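Local coordinates for uncharacterized protein (Enterococcus faecalis, PDB 2QRU), which has no established function but adopts the alpha/beta hydrolase fold and is probably a hydrolase, at residues Q112-L117 and L122-L127; I139-K144 and P225-K230; A156-T161 and Y173-Y178; P212-A217 and I261-Q266. All coordinates share one frame; numbering follows the deposited sequence.

Contacts 1 and 4 are buried, whereas contact 2 is at the surface and contact 3 is partly buried. Contact 1 joins helix 105-119 to the loop leading into strand 127-130, and contact 4 joins a helix to a strand. They meet in the sheet: Leu127 shares backbone hydrogen bonds with Pro212 and Phe214. Strand 213-218 of contact 4 leads on to helix 227-235 of contact 2. Contacts 2 and 3 both use the long excursion after strand 127-130. Chemistry follows place: contact 1 pairs one backbone bond with apolar packing, contact 4 packs an aromatic edge and methyl groups, contact 2 brings unlike charges near each other, and contact 3 sets an isoleucine and a glutamine against one leucine.

Contact 1 of 4, residues Q112-L117 and L122-L127; sequences QLTKQL and LTPQFL
Thr114 turns its OG1 anti to the carbonyl carbon (chi1 -64°), which sends the oxygen toward Leu127 and Pro124 while CG2, anti to the backbone N, faces the proline ring. OG1 comes within 3.5 Å of Leu127 CD2, and CG2 lies 4.0 Å from Pro124 CD. The threonine meets both at a slant, OG1 on the Leu127 methyl and CG2 on the proline. Nearly a turn further along the helix, Leu117 meets Leu122 through the backbone. Leu122 N donates to Leu117 O at 3.0 Å and 155°, reaching the oxygen from above the carbonyl plane. With this bond the two residues lie side by side, Leu117 CB being 4.1 Å from Leu122 CB and 3.5 Å from Leu122 O. Leu127 and Pro124 also rest on Leu100 of the neighbouring strand, and Leu117 on Phe85 of helix 74-93. The contact thus closes the return leg of a beta-alpha-beta crossover, from helix 105-119, just after the likely nucleophile elbow, into strand 127-130. Although Thr114 OG1 faces carbon across the contact, its hydrogen bond to Met110 O, within its own helix, satisfies the hydroxyl, leaving it to pack much as an apolar group would.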
# COMPACT_ATOMS: atom_id res chain seq x y z
N GLN A 112 -8.53 -3.30 -0.77
CA GLN A 112 -9.58 -3.45 0.22
C GLN A 112 -10.35 -2.13 0.37
O GLN A 112 -11.57 -2.14 0.39
CB GLN A 112 -9.01 -3.88 1.58
CG GLN A 112 -8.50 -5.33 1.59
CD GLN A 112 -9.64 -6.35 1.60
OE1 GLN A 112 -10.80 -6.02 1.84
NE2 GLN A 112 -9.30 -7.61 1.31
N LEU A 113 -9.64 -1.02 0.42
CA LEU A 113 -10.29 0.31 0.55
C LEU A 113 -11.23 0.53 -0.64
O LEU A 113 -12.38 0.97 -0.49
CB LEU A 113 -9.21 1.39 0.60
CG LEU A 113 -9.72 2.84 0.62
CD1 LEU A 113 -10.66 3.11 1.81
CD2 LEU A 113 -8.53 3.77 0.68
N THR A 114 -10.73 0.20 -1.83
CA THR A 114 -11.53 0.38 -3.05
C THR A 114 -12.90 -0.30 -2.94
O THR A 114 -13.92 0.31 -3.21
CB THR A 114 -10.76 -0.10 -4.29
OG1 THR A 114 -9.60 0.73 -4.44
CG2 THR A 114 -11.65 0.07 -5.54
N LYS A 115 -12.90 -1.55 -2.51
CA LYS A 115 -14.16 -2.27 -2.32
C LYS A 115 -15.11 -1.50 -1.38
O LYS A 115 -16.32 -1.32 -1.66
CB LYS A 115 -13.86 -3.65 -1.77
CG LYS A 115 -15.14 -4.48 -1.50
CD LYS A 115 -14.76 -5.74 -0.74
CE LYS A 115 -15.97 -6.55 -0.36
NZ LYS A 115 -16.81 -6.88 -1.55
N GLN A 116 -14.55 -1.03 -0.27
CA GLN A 116 -15.36 -0.27 0.70
C GLN A 116 -15.86 1.06 0.16
O GLN A 116 -17.02 1.44 0.41
CB GLN A 116 -14.60 -0.06 2.00
CG GLN A 116 -14.39 -1.35 2.72
CD GLN A 116 -15.69 -2.15 2.85
OE1 GLN A 116 -16.73 -1.63 3.28
NE2 GLN A 116 -15.63 -3.43 2.46
N LEU A 117 -15.00 1.77 -0.57
CA LEU A 117 -15.35 3.05 -1.21
C LEU A 117 -16.48 2.94 -2.26
O LEU A 117 -17.33 3.83 -2.34
CB LEU A 117 -14.13 3.75 -1.80
CG LEU A 117 -13.06 4.19 -0.80
CD1 LEU A 117 -11.95 4.97 -1.52
CD2 LEU A 117 -13.66 5.04 0.34
N LEU A 122 -17.75 6.39 -3.83
CA LEU A 122 -16.48 7.12 -3.91
C LEU A 122 -15.41 6.35 -4.71
O LEU A 122 -14.25 6.21 -4.27
CB LEU A 122 -15.95 7.40 -2.51
CG LEU A 122 -16.68 8.53 -1.78
CD1 LEU A 122 -16.27 8.52 -0.32
CD2 LEU A 122 -16.32 9.85 -2.44
N THR A 123 -15.79 5.91 -5.89
CA THR A 123 -14.92 5.07 -6.70
C THR A 123 -13.65 5.82 -7.18
O THR A 123 -13.75 6.92 -7.73
CB THR A 123 -15.68 4.54 -7.92
OG1 THR A 123 -16.92 3.95 -7.49
CG2 THR A 123 -14.83 3.52 -8.65
N PRO A 124 -12.46 5.24 -6.96
CA PRO A 124 -11.23 5.85 -7.51
C PRO A 124 -11.31 5.90 -9.03
O PRO A 124 -11.98 5.05 -9.63
CB PRO A 124 -10.13 4.87 -7.10
CG PRO A 124 -10.73 4.12 -5.86
CD PRO A 124 -12.18 3.99 -6.23
N GLN A 125 -10.62 6.86 -9.64
CA GLN A 125 -10.52 6.95 -11.09
C GLN A 125 -9.62 5.85 -11.63
O GLN A 125 -9.83 5.35 -12.75
CB GLN A 125 -9.99 8.34 -11.52
CG GLN A 125 -10.00 8.57 -13.05
CD GLN A 125 -9.20 9.81 -13.52
OE1 GLN A 125 -8.17 10.20 -12.93
NE2 GLN A 125 -9.65 10.42 -14.62
N PHE A 126 -8.57 5.52 -10.85
CA PHE A 126 -7.59 4.52 -11.25
C PHE A 126 -6.80 4.06 -10.04
O PHE A 126 -6.85 4.70 -8.96
CB PHE A 126 -6.64 5.09 -12.30
CG PHE A 126 -5.83 6.25 -11.79
CD1 PHE A 126 -4.59 6.04 -11.13
CD2 PHE A 126 -6.27 7.55 -12.01
CE1 PHE A 126 -3.83 7.14 -10.65
CE2 PHE A 126 -5.55 8.64 -11.55
CZ PHE A 126 -4.31 8.44 -10.86
N LEU A 127 -6.06 2.98 -10.24
CA LEU A 127 -5.30 2.34 -9.16
C LEU A 127 -3.88 2.05 -9.63
O LEU A 127 -3.71 1.74 -10.83
CB LEU A 127 -5.95 1.01 -8.80
CG LEU A 127 -7.46 1.01 -8.44
CD1 LEU A 127 -7.92 -0.44 -8.29
CD2 LEU A 127 -7.63 1.82 -7.12

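Contact 2 of 4, residues I139-K144 and P225-K230; sequences IKEPRK and PFRYSK
Glu141 approaches Pro225 and Arg227 across the surface of the alpha/beta hydrolase fold, from the long excursion after strand 127-130 toward the start of helix 227-235. Glu141 has two conformers, so its contacts, which apply to one of them, are doubtful. At CB the side chain is still 6.7 Å from Pro225 CG. CG, set anti to the carbonyl carbon (chi1 -59°), begins an extended chain that carries the carboxylate toward the second segment. Glu141 CD comes to 4.8 Å from Pro225 CG. Glu141 OE1 reaches 4.1 Å from Pro225 CG, crossing the proline aslant. OE2 turns to Arg227 and lies at the edge of its guanidinium, near the plane, 4.5 Å from NH2. The opposite charges are thus near each other but not in contact, and any attraction between them is probably modest in so exposed a place.

The second segment is also held by contacts of its own. Tyr228 presents its ring edge to Pro225 CD, and its hydroxyl is hydrogen-bonded to Asp135; Pro225 also leans on Phe138. Pro225 lies near, without touching, a probable Ser-His-Asp triad. The guanidinium of Arg227 lies over one face of the Tyr228 ring, displaced toward the rim, with NH1 3.5 Å above the ring plane.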
# COMPACT_ATOMS: atom_id res chain seq x y z
N ILE A 139 0.80 -15.90 3.17
CA ILE A 139 1.58 -15.84 4.42
C ILE A 139 1.55 -17.17 5.19
O ILE A 139 2.27 -17.33 6.18
CB ILE A 139 1.20 -14.63 5.35
CG1 ILE A 139 -0.07 -14.90 6.16
CG2 ILE A 139 1.12 -13.33 4.54
CD1 ILE A 139 -0.46 -13.75 7.10
N LYS A 140 0.74 -18.11 4.70
CA LYS A 140 0.68 -19.46 5.27
C LYS A 140 1.88 -20.28 4.81
O LYS A 140 2.26 -21.27 5.46
CB LYS A 140 -0.61 -20.15 4.86
CG LYS A 140 -1.87 -19.62 5.50
CD LYS A 140 -3.12 -20.29 4.89
CE LYS A 140 -4.41 -19.90 5.61
NZ LYS A 140 -5.62 -20.41 4.90
N GLU A 141 2.44 -19.89 3.65
CA GLU A 141 3.62 -20.52 3.03
C GLU A 141 4.90 -20.07 3.77
O GLU A 141 5.03 -18.89 4.11
CB GLU A 141 3.72 -20.13 1.52
CG GLU A 141 2.51 -20.50 0.59
CD GLU A 141 2.41 -19.67 -0.75
OE1 GLU A 141 3.43 -19.23 -1.34
OE2 GLU A 141 1.27 -19.47 -1.23
N PRO A 142 5.85 -21.00 4.02
CA PRO A 142 7.17 -20.62 4.55
C PRO A 142 7.93 -19.68 3.60
O PRO A 142 7.95 -19.89 2.38
CB PRO A 142 7.89 -21.96 4.72
CG PRO A 142 7.14 -22.94 3.85
CD PRO A 142 5.73 -22.47 3.84
N ARG A 143 8.50 -18.62 4.17
CA ARG A 143 9.34 -17.68 3.43
C ARG A 143 10.62 -17.44 4.23
O ARG A 143 10.58 -17.29 5.47
CB ARG A 143 8.62 -16.36 3.20
CG ARG A 143 7.43 -16.44 2.25
CD ARG A 143 6.59 -15.17 2.28
NE ARG A 143 6.00 -14.92 3.61
CZ ARG A 143 5.43 -13.77 3.95
NH1 ARG A 143 5.38 -12.76 3.08
NH2 ARG A 143 4.91 -13.62 5.17
N LYS A 144 11.76 -17.44 3.55
CA LYS A 144 13.01 -17.04 4.18
C LYS A 144 13.39 -15.74 3.49
O LYS A 144 13.69 -15.71 2.29
CB LYS A 144 14.09 -18.14 4.07
CG LYS A 144 15.35 -17.93 4.94
CD LYS A 144 15.03 -17.52 6.39
CE LYS A 144 14.47 -18.67 7.23
NZ LYS A 144 13.87 -18.20 8.52
N PRO A 225 4.08 -13.70 -3.89
CA PRO A 225 4.12 -14.34 -5.21
C PRO A 225 3.61 -13.36 -6.27
O PRO A 225 2.53 -12.76 -6.10
CB PRO A 225 3.19 -15.56 -5.05
CG PRO A 225 3.13 -15.79 -3.56
CD PRO A 225 3.26 -14.47 -2.92
N PHE A 226 4.37 -13.18 -7.35
CA PHE A 226 3.96 -12.14 -8.32
C PHE A 226 2.72 -12.49 -9.14
O PHE A 226 2.16 -11.62 -9.82
CB PHE A 226 5.15 -11.60 -9.16
CG PHE A 226 5.49 -12.38 -10.41
CD1 PHE A 226 5.60 -13.78 -10.41
CD2 PHE A 226 5.76 -11.69 -11.59
CE1 PHE A 226 5.97 -14.45 -11.60
CE2 PHE A 226 6.16 -12.35 -12.77
CZ PHE A 226 6.24 -13.72 -12.77
N ARG A 227 2.22 -13.73 -8.97
CA ARG A 227 0.90 -14.05 -9.53
C ARG A 227 -0.17 -13.06 -9.03
O ARG A 227 -1.21 -12.84 -9.70
CB ARG A 227 0.50 -15.49 -9.21
CG ARG A 227 0.36 -15.77 -7.71
CD ARG A 227 -0.34 -17.13 -7.43
NE ARG A 227 -0.46 -17.36 -5.98
CZ ARG A 227 -1.46 -16.89 -5.21
NH1 ARG A 227 -2.48 -16.17 -5.75
NH2 ARG A 227 -1.46 -17.15 -3.89
N TYR A 228 0.02 -12.51 -7.83
CA TYR A 228 -1.00 -11.56 -7.33
C TYR A 228 -1.08 -10.33 -8.23
O TYR A 228 -2.17 -9.88 -8.58
CB TYR A 228 -0.67 -11.10 -5.92
CG TYR A 228 -1.11 -12.14 -4.89
CD1 TYR A 228 -2.45 -12.30 -4.55
CD2 TYR A 228 -0.17 -12.96 -4.28
CE1 TYR A 228 -2.88 -13.27 -3.59
CE2 TYR A 228 -0.58 -13.94 -3.31
CZ TYR A 228 -1.94 -14.08 -2.98
OH TYR A 228 -2.32 -15.04 -2.02
N SER A 229 0.09 -9.77 -8.54
CA SER A 229 0.09 -8.59 -9.40
C SER A 229 -0.36 -8.91 -10.82
O SER A 229 -0.93 -8.05 -11.48
CB SER A 229 1.46 -7.88 -9.35
OG SER A 229 1.65 -7.30 -8.07
N LYS A 230 -0.09 -10.12 -11.29
CA LYS A 230 -0.68 -10.53 -12.60
C LYS A 230 -2.20 -10.48 -12.53
O LYS A 230 -2.84 -9.92 -13.42
CB LYS A 230 -0.29 -11.96 -13.00
CG LYS A 230 1.18 -12.05 -13.34
CD LYS A 230 1.54 -13.49 -13.60
CE LYS A 230 2.98 -13.64 -13.95
NZ LYS A 230 3.42 -15.10 -13.92

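Contact 3 of 4, residues A156-T161 and Y173-Y178; sequences AAIDQT and YLLYHY
Asp159 OD1 is approached by two groups of Thr161, and its residue sits between Ile158 and Gln160, the two that touch Leu175. The backbone N of Thr161 donates to Asp159 OD1 at 3.1 Å and 158°, arriving from above the carboxylate plane, and this closes an Asx turn. Thr161 OG1 adds at most a weak bond, doubtful because that residue has two conformers. Asp159 OD2 takes the backbone N of Lys162, while Asp159 O accepts from Arg172 and Asn71, so the loop is pinned at both its carboxylate and its carbonyl.

Ile158 and Gln160, on either side of Asp159, both point toward the helix, whereas Asp159 points away. Ile158 and Leu175 slide past one another in opposite senses: Ile158 CD1 lies 3.9 Å from Leu175 CB, and Ile158 CG2 lies 4.0 Å from Leu175 CD2. With its CG anti to the backbone N (chi1 -173°), Leu175 extends both methyls toward the loop. Gln160 runs extended across its far end, placing NE2 3.6 Å from Leu175 CD1 and CG 4.2 Å from CD2. Ile158 thus spans Leu175 from CB to CD2, while the glutamine amide meets its other methyl, CD1. Phe188 of helix 185-189 touches both Leu175 and Gln160, and Pro70 adjoins the glutamine. The loop and helix 173-181 belong to the excursion that follows strand 127-130, the sixth of the sheet, which is where alpha/beta hydrolases commonly insert a lid.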
# COMPACT_ATOMS: atom_id res chain seq x y z
N ALA A 156 12.39 -6.74 21.90
CA ALA A 156 11.79 -6.52 23.22
C ALA A 156 11.37 -5.06 23.45
O ALA A 156 10.32 -4.81 24.11
CB ALA A 156 12.76 -6.98 24.34
N ALA A 157 12.18 -4.12 22.91
CA ALA A 157 11.92 -2.70 23.12
C ALA A 157 10.81 -2.09 22.24
O ALA A 157 10.47 -0.91 22.39
CB ALA A 157 13.23 -1.90 22.95
N ILE A 158 10.26 -2.87 21.31
CA ILE A 158 9.24 -2.35 20.40
C ILE A 158 7.85 -2.51 21.01
O ILE A 158 7.44 -3.62 21.35
CB ILE A 158 9.28 -3.04 19.03
CG1 ILE A 158 10.66 -2.90 18.38
CG2 ILE A 158 8.21 -2.45 18.11
CD1 ILE A 158 10.85 -3.69 17.09
N ASP A 159 7.12 -1.40 21.16
CA ASP A 159 5.81 -1.46 21.78
C ASP A 159 4.77 -2.13 20.88
O ASP A 159 4.64 -1.77 19.69
CB ASP A 159 5.30 -0.07 22.15
CG ASP A 159 3.85 -0.10 22.62
OD1 ASP A 159 3.58 -0.76 23.65
OD2 ASP A 159 2.99 0.47 21.93
N GLN A 160 4.03 -3.07 21.47
CA GLN A 160 2.95 -3.78 20.76
C GLN A 160 1.54 -3.40 21.27
O GLN A 160 0.54 -3.92 20.77
CB GLN A 160 3.14 -5.30 20.87
CG GLN A 160 4.45 -5.82 20.28
CD GLN A 160 4.57 -7.34 20.35
OE1 GLN A 160 3.57 -8.06 20.28
NE2 GLN A 160 5.79 -7.82 20.49
N THR A 161 1.49 -2.49 22.25
CA THR A 161 0.24 -2.21 22.95
C THR A 161 -0.56 -1.04 22.35
O THR A 161 -1.71 -1.23 21.93
CB THR A 161 0.50 -1.93 24.44
OG1 THR A 161 1.37 -2.95 24.96
CG2 THR A 161 -0.80 -1.90 25.22
N TYR A 173 10.75 -2.65 11.87
CA TYR A 173 11.18 -3.59 10.82
C TYR A 173 11.50 -4.99 11.37
O TYR A 173 11.07 -6.02 10.83
CB TYR A 173 12.38 -3.00 10.04
CG TYR A 173 13.11 -3.98 9.16
CD1 TYR A 173 14.15 -4.77 9.68
CD2 TYR A 173 12.77 -4.13 7.81
CE1 TYR A 173 14.82 -5.68 8.88
CE2 TYR A 173 13.44 -5.03 7.00
CZ TYR A 173 14.46 -5.79 7.54
OH TYR A 173 15.13 -6.70 6.74
N LEU A 174 12.25 -5.05 12.48
CA LEU A 174 12.61 -6.33 13.07
C LEU A 174 11.41 -7.10 13.62
O LEU A 174 11.43 -8.34 13.65
CB LEU A 174 13.68 -6.18 14.16
CG LEU A 174 15.08 -5.75 13.69
CD1 LEU A 174 16.12 -5.88 14.78
CD2 LEU A 174 15.49 -6.53 12.44
N LEU A 175 10.40 -6.39 14.09
CA LEU A 175 9.22 -7.04 14.67
C LEU A 175 8.50 -7.82 13.57
O LEU A 175 8.04 -8.95 13.78
CB LEU A 175 8.28 -6.02 15.32
CG LEU A 175 7.09 -6.58 16.11
CD1 LEU A 175 7.52 -7.40 17.32
CD2 LEU A 175 6.17 -5.45 16.52
N TYR A 176 8.42 -7.20 12.40
CA TYR A 176 7.84 -7.82 11.22
C TYR A 176 8.58 -9.12 10.88
O TYR A 176 7.96 -10.19 10.77
CB TYR A 176 7.91 -6.82 10.06
CG TYR A 176 7.35 -7.37 8.77
CD1 TYR A 176 6.05 -7.87 8.70
CD2 TYR A 176 8.14 -7.40 7.62
CE1 TYR A 176 5.52 -8.37 7.48
CE2 TYR A 176 7.64 -7.92 6.42
CZ TYR A 176 6.35 -8.39 6.36
OH TYR A 176 5.90 -8.88 5.15
N HIS A 177 9.90 -9.04 10.74
CA HIS A 177 10.65 -10.21 10.35
C HIS A 177 10.73 -11.28 11.42
O HIS A 177 10.75 -12.47 11.10
CB HIS A 177 12.00 -9.81 9.77
CG HIS A 177 11.86 -9.19 8.43
ND1 HIS A 177 11.80 -9.94 7.28
CD2 HIS A 177 11.69 -7.90 8.06
CE1 HIS A 177 11.63 -9.13 6.24
NE2 HIS A 177 11.56 -7.89 6.69
N TYR A 178 10.72 -10.84 12.68
CA TYR A 178 10.59 -11.75 13.81
C TYR A 178 9.27 -12.55 13.72
O TYR A 178 9.28 -13.77 13.85
CB TYR A 178 10.66 -10.97 15.13
CG TYR A 178 10.52 -11.83 16.38
CD1 TYR A 178 11.61 -12.54 16.87
CD2 TYR A 178 9.31 -11.91 17.06
CE1 TYR A 178 11.50 -13.33 18.02
CE2 TYR A 178 9.18 -12.70 18.22
CZ TYR A 178 10.28 -13.40 18.69
OH TYR A 178 10.18 -14.17 19.82

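Contact 4 of 4, residues P212-A217 and I261-Q266; sequences PCFSTA and ITLFEQ
The Phe214 ring meets Leu263 with its edge: Leu263 CD1 lies in the ring plane, 3.9 Å from CZ and 4.0 Å from CE1. Trp270, about two turns beyond Leu263 on the same helix, meets this ring with the two planes at about 60°. Gln266 comes to the ring through its backbone and the root of its side chain, Gln266 C standing 3.9 Å from Phe214 CE2 and Gln266 CB 4.2 Å from CZ. The phenyl group reaches this far because its CG is anti to the backbone N (chi1 -178°), which extends it from the strand toward the helix.

Thr216 and Leu263 meet tip to tip. The hydroxyl of Thr216 lies close to both methyls of the leucine, with OG1 3.3 Å from Leu263 CD1 and 3.4 Å from CD2. The same oxygen is hydrogen-bonded to Lys242 O, so this buried hydroxyl has its polar need met while across the contact it faces the leucine methyls. Phe251 packs on both residues.

Strand 213-217 and helix 261-266 run antiparallel at 170°, their axes 10.7 Å apart. Phe214 and Thr216 look toward this helix, whereas Cys213 and Ser215, between and beside them in the strand, pack on Ile232 of helix 227-235; the strand is thus sandwiched by two helices, with strands 127-130 and 240-244 flanking it in the parallel part of the sheet.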
# COMPACT_ATOMS: atom_id res chain seq x y z
N PRO A 212 -9.58 1.05 -13.59
CA PRO A 212 -8.32 0.61 -14.22
C PRO A 212 -7.13 0.67 -13.32
O PRO A 212 -6.94 1.64 -12.55
CB PRO A 212 -8.14 1.57 -15.40
CG PRO A 212 -9.61 1.89 -15.76
CD PRO A 212 -10.21 2.10 -14.38
N CYS A 213 -6.30 -0.36 -13.44
CA CYS A 213 -5.16 -0.49 -12.57
C CYS A 213 -3.86 -0.69 -13.38
O CYS A 213 -3.87 -1.45 -14.42
CB CYS A 213 -5.42 -1.67 -11.63
SG CYS A 213 -3.99 -1.98 -10.53
N PHE A 214 -2.80 0.00 -12.97
CA PHE A 214 -1.44 -0.28 -13.44
C PHE A 214 -0.75 -1.10 -12.38
O PHE A 214 -0.62 -0.67 -11.21
CB PHE A 214 -0.65 1.00 -13.67
CG PHE A 214 0.74 0.77 -14.20
CD1 PHE A 214 1.80 0.42 -13.32
CD2 PHE A 214 0.98 0.89 -15.58
CE1 PHE A 214 3.10 0.23 -13.84
CE2 PHE A 214 2.26 0.67 -16.12
CZ PHE A 214 3.33 0.35 -15.25
N SER A 215 -0.35 -2.32 -12.74
CA SER A 215 0.12 -3.30 -11.74
C SER A 215 1.50 -3.81 -12.14
O SER A 215 1.73 -4.11 -13.30
CB SER A 215 -0.84 -4.50 -11.71
OG SER A 215 -0.44 -5.48 -10.74
N THR A 216 2.41 -3.92 -11.17
CA THR A 216 3.79 -4.33 -11.47
C THR A 216 4.40 -5.08 -10.27
O THR A 216 4.09 -4.79 -9.12
CB THR A 216 4.66 -3.08 -11.83
OG1 THR A 216 6.00 -3.49 -12.12
CG2 THR A 216 4.68 -2.06 -10.65
N ALA A 217 5.28 -6.03 -10.58
CA ALA A 217 5.96 -6.83 -9.56
C ALA A 217 7.09 -7.56 -10.23
O ALA A 217 7.08 -7.73 -11.46
CB ALA A 217 5.02 -7.85 -8.93
N ILE A 261 13.71 2.38 -13.85
CA ILE A 261 13.59 3.58 -14.69
C ILE A 261 12.67 3.31 -15.87
O ILE A 261 11.77 4.12 -16.15
CB ILE A 261 14.96 4.14 -15.12
CG1 ILE A 261 15.64 4.75 -13.91
CG2 ILE A 261 14.76 5.23 -16.21
CD1 ILE A 261 17.11 5.07 -14.12
N THR A 262 12.85 2.17 -16.53
CA THR A 262 11.97 1.79 -17.64
C THR A 262 10.50 1.62 -17.21
O THR A 262 9.57 2.11 -17.85
CB THR A 262 12.46 0.53 -18.35
OG1 THR A 262 13.74 0.81 -18.93
CG2 THR A 262 11.51 0.15 -19.49
N LEU A 263 10.31 0.93 -16.10
CA LEU A 263 8.98 0.77 -15.55
C LEU A 263 8.34 2.14 -15.25
O LEU A 263 7.15 2.35 -15.55
CB LEU A 263 9.08 -0.08 -14.29
CG LEU A 263 7.76 -0.28 -13.57
CD1 LEU A 263 6.82 -1.20 -14.39
CD2 LEU A 263 8.15 -0.86 -12.26
N PHE A 264 9.11 3.09 -14.70
CA PHE A 264 8.52 4.42 -14.44
C PHE A 264 8.10 5.14 -15.73
O PHE A 264 7.05 5.83 -15.75
CB PHE A 264 9.47 5.28 -13.63
CG PHE A 264 9.36 5.07 -12.16
CD1 PHE A 264 9.10 3.80 -11.63
CD2 PHE A 264 9.46 6.14 -11.30
CE1 PHE A 264 9.00 3.61 -10.25
CE2 PHE A 264 9.34 5.94 -9.91
CZ PHE A 264 9.15 4.68 -9.41
N GLU A 265 8.84 4.93 -16.81
CA GLU A 265 8.44 5.48 -18.12
C GLU A 265 7.09 4.88 -18.54
O GLU A 265 6.23 5.60 -19.05
CB GLU A 265 9.49 5.19 -19.20
CG GLU A 265 10.80 5.86 -18.92
CD GLU A 265 11.89 5.43 -19.89
OE1 GLU A 265 11.66 4.51 -20.71
OE2 GLU A 265 12.99 6.03 -19.80
N GLN A 266 6.92 3.58 -18.33
CA GLN A 266 5.66 2.86 -18.64
C GLN A 266 4.50 3.41 -17.82
O GLN A 266 3.41 3.69 -18.36
CB GLN A 266 5.81 1.35 -18.45
CG GLN A 266 6.70 0.72 -19.53
CD GLN A 266 7.18 -0.68 -19.17
OE1 GLN A 266 7.08 -1.14 -18.03
NE2 GLN A 266 7.78 -1.35 -20.15